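Local coordinates for uncharacterized protein (Mycobacterium vanbaalenii PYR-1, PDB 4XU6) that binds diacylglycerol in the membrane as a homotrimeric bacterial homolog of the sterol-sensing Insig proteins, at residues L63-P68 / D121-A127. Numbering follows the deposited sequence.
Unlike the reference sequence in segment 121-127: Ala-127 (reference Cys).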
ATOM      1  N   LEU A  63      -9.178 -26.600   4.110  1.00 25.67           N
ATOM      2  CA  LEU A  63      -9.438 -26.827   2.683  1.00 28.36           C
ATOM      3  C   LEU A  63      -8.154 -26.883   1.852  1.00 30.24           C
ATOM      4  O   LEU A  63      -7.981 -27.784   1.022  1.00 27.78           O
ATOM      5  CB  LEU A  63     -10.379 -25.752   2.119  1.00 28.13           C
ATOM      6  CG  LEU A  63     -10.609 -25.725   0.599  1.00 29.19           C
ATOM      7  CD1 LEU A  63     -11.200 -27.048   0.091  1.00 33.26           C
ATOM      8  CD2 LEU A  63     -11.493 -24.544   0.182  1.00 28.07           C
ATOM      9  N   ARG A  64      -7.259 -25.918   2.071  1.00 26.90           N
ATOM     10  CA  ARG A  64      -5.996 -25.868   1.337  1.00 26.45           C
ATOM     11  C   ARG A  64      -5.200 -27.164   1.511  1.00 26.76           C
ATOM     12  O   ARG A  64      -4.575 -27.652   0.568  1.00 26.33           O
ATOM     13  CB  ARG A  64      -5.143 -24.662   1.781  1.00 23.79           C
ATOM     14  CG  ARG A  64      -3.725 -24.655   1.194  1.00 22.68           C
ATOM     15  CD  ARG A  64      -3.800 -24.565  -0.328  1.00 25.21           C
ATOM     16  NE  ARG A  64      -2.502 -24.581  -1.013  1.00 26.41           N
ATOM     17  CZ  ARG A  64      -1.927 -25.678  -1.510  1.00 29.98           C
ATOM     18  NH1 ARG A  64      -2.509 -26.865  -1.363  1.00 28.49           N
ATOM     19  NH2 ARG A  64      -0.764 -25.594  -2.148  1.00 25.56           N
ATOM     20  N   LEU A  65      -5.236 -27.727   2.716  1.00 25.77           N
ATOM     21  CA  LEU A  65      -4.502 -28.961   2.987  1.00 27.36           C
ATOM     22  C   LEU A  65      -5.091 -30.192   2.277  1.00 32.18           C
ATOM     23  O   LEU A  65      -4.496 -31.272   2.291  1.00 33.58           O
ATOM     24  CB  LEU A  65      -4.380 -29.200   4.492  1.00 29.09           C
ATOM     25  CG  LEU A  65      -3.639 -28.103   5.264  1.00 28.46           C
ATOM     26  CD1 LEU A  65      -3.619 -28.422   6.746  1.00 26.09           C
ATOM     27  CD2 LEU A  65      -2.218 -27.923   4.724  1.00 27.45           C
ATOM     28  N   HIS A  66      -6.249 -30.025   1.651  1.00 29.54           N
ATOM     29  CA  HIS A  66      -6.846 -31.100   0.861  1.00 33.77           C
ATOM     30  C   HIS A  66      -6.645 -30.858  -0.634  1.00 38.71           C
ATOM     31  O   HIS A  66      -7.065 -31.665  -1.469  1.00 34.96           O
ATOM     32  CB  HIS A  66      -8.335 -31.246   1.194  1.00 30.23           C
ATOM     33  CG  HIS A  66      -8.590 -31.786   2.567  1.00 34.46           C
ATOM     34  ND1 HIS A  66      -8.774 -33.129   2.815  1.00 33.92           N
ATOM     35  CD2 HIS A  66      -8.676 -31.166   3.768  1.00 32.02           C
ATOM     36  CE1 HIS A  66      -8.964 -33.316   4.109  1.00 35.52           C
ATOM     37  NE2 HIS A  66      -8.910 -32.140   4.709  1.00 37.97           N
ATOM     38  N   LEU A  67      -5.995 -29.744  -0.967  1.00 32.32           N
ATOM     39  CA  LEU A  67      -5.737 -29.392  -2.359  1.00 31.76           C
ATOM     40  C   LEU A  67      -4.291 -29.756  -2.688  1.00 30.02           C
ATOM     41  O   LEU A  67      -3.482 -29.945  -1.774  1.00 28.26           O
ATOM     42  CB  LEU A  67      -6.027 -27.899  -2.599  1.00 29.80           C
ATOM     43  CG  LEU A  67      -7.461 -27.442  -2.304  1.00 28.67           C
ATOM     44  CD1 LEU A  67      -7.606 -25.942  -2.460  1.00 29.66           C
ATOM     45  CD2 LEU A  67      -8.470 -28.158  -3.199  1.00 32.17           C
ATOM     46  N   PRO A  68      -3.960 -29.882  -3.991  1.00 34.52           N
ATOM     47  CA  PRO A  68      -2.645 -30.429  -4.350  1.00 34.51           C
ATOM     48  C   PRO A  68      -1.452 -29.651  -3.781  1.00 35.29           C
ATOM     49  O   PRO A  68      -1.490 -28.416  -3.697  1.00 35.32           O
ATOM     50  CB  PRO A  68      -2.633 -30.341  -5.883  1.00 33.99           C
ATOM     51  CG  PRO A  68      -4.078 -30.362  -6.280  1.00 35.88           C
ATOM     52  CD  PRO A  68      -4.776 -29.592  -5.190  1.00 33.31           C
ATOM     53  N   ASP A 121      -0.572 -19.260  -4.236  1.00 26.25           N
ATOM     54  CA  ASP A 121      -0.349 -20.172  -5.352  1.00 28.95           C
ATOM     55  C   ASP A 121      -1.695 -20.510  -5.990  1.00 28.18           C
ATOM     56  O   ASP A 121      -2.705 -19.889  -5.659  1.00 23.95           O
ATOM     57  CB  ASP A 121       0.429 -21.421  -4.912  1.00 27.44           C
ATOM     58  CG  ASP A 121      -0.279 -22.220  -3.817  1.00 27.47           C
ATOM     59  OD1 ASP A 121      -1.338 -21.793  -3.317  1.00 26.01           O
ATOM     60  OD2 ASP A 121       0.244 -23.288  -3.439  1.00 27.78           O
ATOM     61  N   GLY A 122      -1.717 -21.472  -6.908  1.00 24.89           N
ATOM     62  CA  GLY A 122      -2.963 -21.848  -7.563  1.00 28.20           C
ATOM     63  C   GLY A 122      -4.059 -22.306  -6.606  1.00 23.72           C
ATOM     64  O   GLY A 122      -5.151 -21.773  -6.625  1.00 25.42           O
ATOM     65  N   PRO A 123      -3.772 -23.320  -5.774  1.00 26.24           N
ATOM     66  CA  PRO A 123      -4.775 -23.752  -4.792  1.00 26.94           C
ATOM     67  C   PRO A 123      -5.207 -22.631  -3.834  1.00 26.18           C
ATOM     68  O   PRO A 123      -6.367 -22.603  -3.438  1.00 25.86           O
ATOM     69  CB  PRO A 123      -4.050 -24.851  -4.024  1.00 23.64           C
ATOM     70  CG  PRO A 123      -3.136 -25.464  -5.082  1.00 27.54           C
ATOM     71  CD  PRO A 123      -2.647 -24.269  -5.869  1.00 29.96           C
ATOM     72  N   GLY A 124      -4.289 -21.737  -3.474  1.00 24.36           N
ATOM     73  CA  GLY A 124      -4.633 -20.587  -2.645  1.00 24.85           C
ATOM     74  C   GLY A 124      -5.647 -19.677  -3.314  1.00 25.54           C
ATOM     75  O   GLY A 124      -6.572 -19.173  -2.675  1.00 24.91           O
ATOM     76  N   ALA A 125      -5.482 -19.460  -4.613  1.00 22.41           N
ATOM     77  CA  ALA A 125      -6.459 -18.688  -5.362  1.00 22.72           C
ATOM     78  C   ALA A 125      -7.805 -19.413  -5.400  1.00 24.34           C
ATOM     79  O   ALA A 125      -8.851 -18.779  -5.383  1.00 24.80           O
ATOM     80  CB  ALA A 125      -5.961 -18.404  -6.767  1.00 26.78           C
ATOM     81  N   ALA A 126      -7.771 -20.744  -5.461  1.00 26.25           N
ATOM     82  CA  ALA A 126      -9.003 -21.529  -5.480  1.00 26.58           C
ATOM     83  C   ALA A 126      -9.792 -21.313  -4.186  1.00 25.29           C
ATOM     84  O   ALA A 126     -10.997 -21.077  -4.211  1.00 25.50           O
ATOM     85  CB  ALA A 126      -8.690 -23.019  -5.687  1.00 27.82           C
ATOM     86  N   ALA A 127      -9.094 -21.400  -3.060  1.00 24.31           N
ATOM     87  CA  ALA A 127      -9.689 -21.126  -1.755  1.00 25.11           C
ATOM     88  C   ALA A 127     -10.210 -19.690  -1.727  1.00 25.98           C
ATOM     89  O   ALA A 127     -11.306 -19.421  -1.226  1.00 24.04           O
ATOM     90  CB  ALA A 127      -8.657 -21.353  -0.650  1.00 23.61           C
TER
HETATM   91  O   HOH W   1      -1.935 -21.740  -0.634  1.00 25.17           O
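A salt bridge and apolar packing together join the end region of one transmembrane helix to the start of another. Arg-64 extends its guanidinium to Asp-121, where NH2 donates to OD2 at 2.8 Å in a salt bridge lying near the guanidinium plane. A water reinforces the pair, accepting from Arg-64 NE (2.9 Å) and donating to Asp-121 OD1 (2.7 Å). That same OD1 accepts from Gly-124 N at 3.0 Å, so Asp-121 serves at once as N-cap of helix 122-144 and as counter-ion. Arg-64 also turns back on its own chain: NH1 donates to Pro-68 O (3.0 Å), linking the last part of the helix to the loop that follows, which includes a type I turn from Arg-64 to Leu-67.

The Pro-123 ring covers one guanidinium face, its CB 3.4 Å from Arg-64 CZ. Among apolar pairs, Pro-123 meets Leu-67 CB-to-CB at 3.9 Å. One turn along helix 122-144, CB of Ala-127, which differs from the reference Cys, lies 4.3 Å from Leu-63 CD2.

The contact thus joins helices 48-64 and 122-144 at one end of the bundle, away from the lipid pocket, with helix 164-184 alongside, touching Arg-64 through Ala-176 and Asp-121 through Glu-180.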